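Local coordinates for protein putative aminomethyltransferase (Leptospirillum rubarum, PDB 3TTG) that is a putative aminomethyltransferase related to the glycine cleavage T-protein and probably binds folate, at residues Asn57-Lys69 against Ser250-Gly262. Numbering follows the deposited sequence.
Sequences NFLQGIASQDILK and SVGVSYNKGCYVG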
loop_
_atom_site.group_PDB
_atom_site.type_symbol
_atom_site.label_atom_id
_atom_site.label_comp_id
_atom_site.label_asym_id
_atom_site.label_seq_id
_atom_site.Cartn_x
_atom_site.Cartn_y
_atom_site.Cartn_z
ATOM N N ASN A 57 4.469 -23.726 5.566
ATOM C CA ASN A 57 5.856 -23.875 5.146
ATOM C C ASN A 57 6.046 -23.394 3.686
ATOM O O ASN A 57 7.072 -22.796 3.330
ATOM C CB ASN A 57 6.261 -25.353 5.307
ATOM C CG ASN A 57 6.481 -25.756 6.763
ATOM O OD1 ASN A 57 6.432 -24.931 7.685
ATOM N ND2 ASN A 57 6.727 -27.044 7.017
ATOM N N PHE A 58 5.081 -23.747 2.842
ATOM C CA PHE A 58 5.079 -23.362 1.448
ATOM C C PHE A 58 5.160 -21.800 1.341
ATOM O O PHE A 58 6.081 -21.271 0.740
ATOM C CB PHE A 58 3.833 -23.932 0.761
ATOM C CG PHE A 58 3.500 -23.341 -0.575
ATOM C CD1 PHE A 58 4.417 -23.386 -1.619
ATOM C CD2 PHE A 58 2.339 -22.608 -0.751
ATOM C CE1 PHE A 58 4.159 -22.721 -2.821
ATOM C CE2 PHE A 58 2.058 -21.981 -1.973
ATOM C CZ PHE A 58 2.978 -22.032 -2.993
ATOM N N LEU A 59 4.245 -21.096 1.955
ATOM C CA LEU A 59 4.231 -19.642 1.885
ATOM C C LEU A 59 5.365 -18.991 2.634
ATOM O O LEU A 59 5.906 -18.000 2.157
ATOM C CB LEU A 59 2.885 -19.091 2.354
ATOM C CG LEU A 59 1.703 -19.392 1.407
ATOM C CD1 LEU A 59 0.414 -18.794 1.967
ATOM C CD2 LEU A 59 1.944 -18.831 0.031
ATOM N N GLN A 60 5.792 -19.571 3.741
ATOM C CA GLN A 60 6.918 -19.029 4.527
ATOM C C GLN A 60 8.225 -18.985 3.729
ATOM O O GLN A 60 9.054 -18.102 3.965
ATOM C CB GLN A 60 7.121 -19.914 5.774
ATOM C CG GLN A 60 8.180 -19.466 6.764
ATOM C CD GLN A 60 7.724 -18.304 7.630
ATOM O OE1 GLN A 60 6.911 -17.454 7.251
ATOM N NE2 GLN A 60 8.319 -18.200 8.798
ATOM N N GLY A 61 8.409 -19.927 2.791
ATOM C CA GLY A 61 9.610 -19.985 1.976
ATOM C C GLY A 61 9.577 -19.018 0.802
ATOM O O GLY A 61 10.601 -18.793 0.154
ATOM N N ILE A 62 8.463 -18.351 0.564
ATOM C CA ILE A 62 8.422 -17.423 -0.586
ATOM C C ILE A 62 8.061 -15.976 -0.214
ATOM O O ILE A 62 8.435 -15.081 -0.957
ATOM C CB ILE A 62 7.529 -17.934 -1.719
ATOM C CG1 ILE A 62 6.145 -18.094 -1.301
ATOM C CG2 ILE A 62 8.065 -19.272 -2.284
ATOM C CD1 ILE A 62 5.226 -18.734 -2.386
ATOM N N ALA A 63 7.350 -15.764 0.890
ATOM C CA ALA A 63 7.004 -14.461 1.439
ATOM C C ALA A 63 8.205 -13.943 2.245
ATOM O O ALA A 63 8.879 -14.723 2.936
ATOM C CB ALA A 63 5.783 -14.580 2.353
ATOM N N SER A 64 8.403 -12.635 2.243
ATOM C CA SER A 64 9.467 -12.025 3.058
ATOM C C SER A 64 9.055 -11.856 4.536
ATOM O O SER A 64 9.899 -11.673 5.408
ATOM C CB SER A 64 9.897 -10.683 2.492
ATOM O OG SER A 64 8.830 -9.764 2.490
ATOM N N GLN A 65 7.736 -11.910 4.808
ATOM C CA GLN A 65 7.188 -11.768 6.130
ATOM C C GLN A 65 7.119 -13.121 6.842
ATOM O O GLN A 65 7.041 -14.165 6.211
ATOM C CB GLN A 65 5.778 -11.144 6.028
ATOM C CG GLN A 65 5.109 -10.787 7.390
ATOM C CD GLN A 65 5.941 -9.868 8.229
ATOM O OE1 GLN A 65 6.743 -10.295 9.069
ATOM N NE2 GLN A 65 5.813 -8.585 8.002
ATOM N N ASP A 66 7.235 -13.097 8.143
ATOM C CA ASP A 66 7.033 -14.260 8.998
ATOM C C ASP A 66 5.499 -14.542 9.111
ATOM O O ASP A 66 4.779 -13.785 9.804
ATOM C CB ASP A 66 7.601 -14.011 10.374
ATOM C CG ASP A 66 7.595 -15.255 11.224
ATOM O OD1 ASP A 66 6.857 -16.225 10.870
ATOM O OD2 ASP A 66 8.257 -15.246 12.262
ATOM N N ILE A 67 5.034 -15.535 8.349
ATOM C CA ILE A 67 3.636 -16.004 8.254
ATOM C C ILE A 67 3.308 -16.984 9.398
ATOM O O ILE A 67 2.158 -17.072 9.747
ATOM C CB ILE A 67 3.450 -16.708 6.827
ATOM C CG1 ILE A 67 3.689 -15.733 5.682
ATOM C CG2 ILE A 67 2.104 -17.435 6.636
ATOM C CD1 ILE A 67 3.131 -14.344 5.854
ATOM N N LEU A 68 4.287 -17.760 9.915
ATOM C CA LEU A 68 4.091 -18.773 10.966
ATOM C C LEU A 68 3.737 -18.166 12.313
ATOM O O LEU A 68 2.885 -18.697 13.023
ATOM C CB LEU A 68 5.379 -19.625 11.165
ATOM C CG LEU A 68 5.913 -20.391 9.976
ATOM C CD1 LEU A 68 7.277 -21.036 10.325
ATOM C CD2 LEU A 68 4.917 -21.394 9.496
ATOM N N LYS A 69 4.439 -17.100 12.691
ATOM C CA LYS A 69 4.221 -16.426 13.975
ATOM C C LYS A 69 2.871 -15.715 14.033
ATOM O O LYS A 69 2.334 -15.522 15.136
ATOM C CB LYS A 69 5.351 -15.411 14.290
ATOM C CG LYS A 69 5.251 -14.015 13.609
ATOM C CD LYS A 69 5.116 -12.844 14.611
ATOM C CE LYS A 69 3.752 -12.638 15.260
ATOM N NZ LYS A 69 3.540 -13.410 16.527
ATOM N N SER A 250 10.410 -2.671 7.708
ATOM C CA SER A 250 9.962 -2.844 9.096
ATOM C C SER A 250 8.554 -3.497 9.142
ATOM O O SER A 250 8.326 -4.356 9.943
ATOM C CB SER A 250 9.955 -1.504 9.837
ATOM O OG SER A 250 9.449 -1.671 11.148
ATOM N N VAL A 251 7.671 -3.182 8.204
ATOM C CA VAL A 251 6.315 -3.781 8.192
ATOM C C VAL A 251 6.144 -5.034 7.255
ATOM O O VAL A 251 5.258 -5.883 7.510
ATOM C CB VAL A 251 5.279 -2.657 7.845
ATOM C CG1 VAL A 251 5.458 -2.128 6.440
ATOM C CG2 VAL A 251 3.853 -3.148 8.015
ATOM N N GLY A 252 7.010 -5.183 6.264
ATOM C CA GLY A 252 6.904 -6.235 5.245
ATOM C C GLY A 252 7.947 -7.344 5.238
ATOM O O GLY A 252 7.801 -8.280 4.468
ATOM N N VAL A 253 9.025 -7.238 6.039
ATOM C CA VAL A 253 10.103 -8.248 6.071
ATOM C C VAL A 253 10.340 -8.685 7.472
ATOM O O VAL A 253 10.374 -7.827 8.354
ATOM C CB VAL A 253 11.415 -7.608 5.494
ATOM C CG1 VAL A 253 12.612 -8.541 5.595
ATOM C CG2 VAL A 253 11.242 -7.148 4.069
ATOM N N SER A 254 10.603 -9.961 7.682
ATOM C CA SER A 254 11.103 -10.459 8.966
ATOM C C SER A 254 12.583 -10.734 8.830
ATOM O O SER A 254 12.964 -11.481 7.951
ATOM C CB SER A 254 10.404 -11.713 9.446
ATOM O OG SER A 254 11.117 -12.328 10.509
ATOM N N TYR A 255 13.422 -10.140 9.714
ATOM C CA TYR A 255 14.845 -10.407 9.756
ATOM C C TYR A 255 15.169 -11.571 10.728
ATOM O O TYR A 255 16.336 -11.827 10.945
ATOM C CB TYR A 255 15.593 -9.138 10.205
ATOM C CG TYR A 255 15.592 -8.085 9.126
ATOM C CD1 TYR A 255 16.407 -8.205 8.014
ATOM C CD2 TYR A 255 14.736 -6.986 9.193
ATOM C CE1 TYR A 255 16.337 -7.299 6.969
ATOM C CE2 TYR A 255 14.685 -6.050 8.169
ATOM C CZ TYR A 255 15.526 -6.181 7.077
ATOM O OH TYR A 255 15.569 -5.233 6.064
ATOM N N ASN A 256 14.175 -12.192 11.392
ATOM C CA ASN A 256 14.409 -13.319 12.295
ATOM C C ASN A 256 13.920 -14.674 11.753
ATOM O O ASN A 256 14.345 -15.699 12.258
ATOM C CB ASN A 256 13.725 -13.032 13.645
ATOM C CG ASN A 256 14.397 -11.927 14.385
ATOM O OD1 ASN A 256 15.609 -11.989 14.621
ATOM N ND2 ASN A 256 13.666 -10.874 14.728
ATOM N N LYS A 257 13.195 -14.714 10.674
ATOM C CA LYS A 257 12.659 -15.974 10.178
ATOM C C LYS A 257 13.692 -16.856 9.431
ATOM O O LYS A 257 14.745 -16.389 9.081
ATOM C CB LYS A 257 11.476 -15.696 9.288
ATOM C CG LYS A 257 11.834 -15.006 7.988
ATOM C CD LYS A 257 10.674 -14.838 7.040
ATOM C CE LYS A 257 10.257 -16.107 6.395
ATOM N NZ LYS A 257 9.182 -15.901 5.393
ATOM N N GLY A 258 13.276 -18.031 9.040
ATOM C CA GLY A 258 14.091 -18.961 8.265
ATOM C C GLY A 258 14.079 -18.645 6.780
ATOM O O GLY A 258 13.586 -17.589 6.348
ATOM N N CYS A 259 14.683 -19.559 6.004
ATOM C CA CYS A 259 14.873 -19.435 4.563
ATOM C C CYS A 259 13.660 -18.916 3.795
ATOM O O CYS A 259 12.544 -19.454 3.914
ATOM C CB CYS A 259 15.299 -20.795 4.017
ATOM S SG CYS A 259 15.656 -20.815 2.245
ATOM N N TYR A 260 13.911 -17.950 2.914
ATOM C CA TYR A 260 12.922 -17.461 1.947
ATOM C C TYR A 260 13.642 -16.856 0.784
ATOM O O TYR A 260 14.789 -16.391 0.898
ATOM C CB TYR A 260 11.890 -16.492 2.583
ATOM C CG TYR A 260 12.410 -15.147 3.021
ATOM C CD1 TYR A 260 12.479 -14.082 2.129
ATOM C CD2 TYR A 260 12.929 -14.959 4.288
ATOM C CE1 TYR A 260 12.926 -12.832 2.537
ATOM C CE2 TYR A 260 13.368 -13.712 4.712
ATOM C CZ TYR A 260 13.382 -12.653 3.823
ATOM O OH TYR A 260 13.882 -11.427 4.151
ATOM N N VAL A 261 12.944 -16.784 -0.332
ATOM C CA VAL A 261 13.477 -16.225 -1.562
ATOM C C VAL A 261 13.858 -14.762 -1.363
ATOM O O VAL A 261 13.027 -13.913 -1.012
ATOM C CB VAL A 261 12.474 -16.379 -2.754
ATOM C CG1 VAL A 261 13.033 -15.770 -4.030
ATOM C CG2 VAL A 261 12.110 -17.843 -3.000
ATOM N N GLY A 262 15.094 -14.443 -1.684
ATOM C CA GLY A 262 15.590 -13.091 -1.504
ATOM C C GLY A 262 16.144 -12.764 -0.125
ATOM O O GLY A 262 16.659 -11.650 0.088
HETATM O O HOH W 1 10.820 -19.655 9.927
HETATM O O HOH W 2 10.262 -13.045 -0.873
HETATM O O HOH W 3 7.561 -6.982 9.711
#
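Gln60, on helix 55-60, and Lys257 come from opposite directions and open a loop-against-loop contact in a fold related to the glycine cleavage T-protein, where the loop following helix 55-60 packs on the one leading to helix 263-271. Lys257 NZ lies 2.6 Å from Gln60 O, in the carbonyl plane on a lone pair, and CE lies beside the Gln60 amide, whose OE1 adds a weak bond to NZ and takes Ile67 N as a stronger donor. The Gln60 chain, bent at chi2 (76°), also brings NE2 to Asp66 OD1 from above the carboxylate plane. Gly61 O then receives Val261 N, and Ile62 CG2 faces Val261 CG2 in a looser apolar touch. Ala63 O is the second carbonyl gripped by Lys257 NZ, at 2.7 Å. Ser64 sets its CA over one face of the Tyr260 ring, 3.9 Å from the centroid, in a CH-pi contact. Its backbone O accepts a nearly straight bond (170°) from Ser254 N, while its OG donates to Gly252 O and is also hydrogen-bonded to Phe79 N of strand 75-81. Gln65 O is the third carbonyl on Lys257 NZ, met from above its plane at 2.9 Å. With an alanine at Lys257 the amine is gone, and the carbonyls of Gln60, Ala63 and Gln65 would probably be left without their common donor and be free to turn apart. Gln65 NE2 bonds to Tyr77 O of that strand and to a water. Asp66 closes the contact, its CB resting 3.7 Å from Ser254 CB.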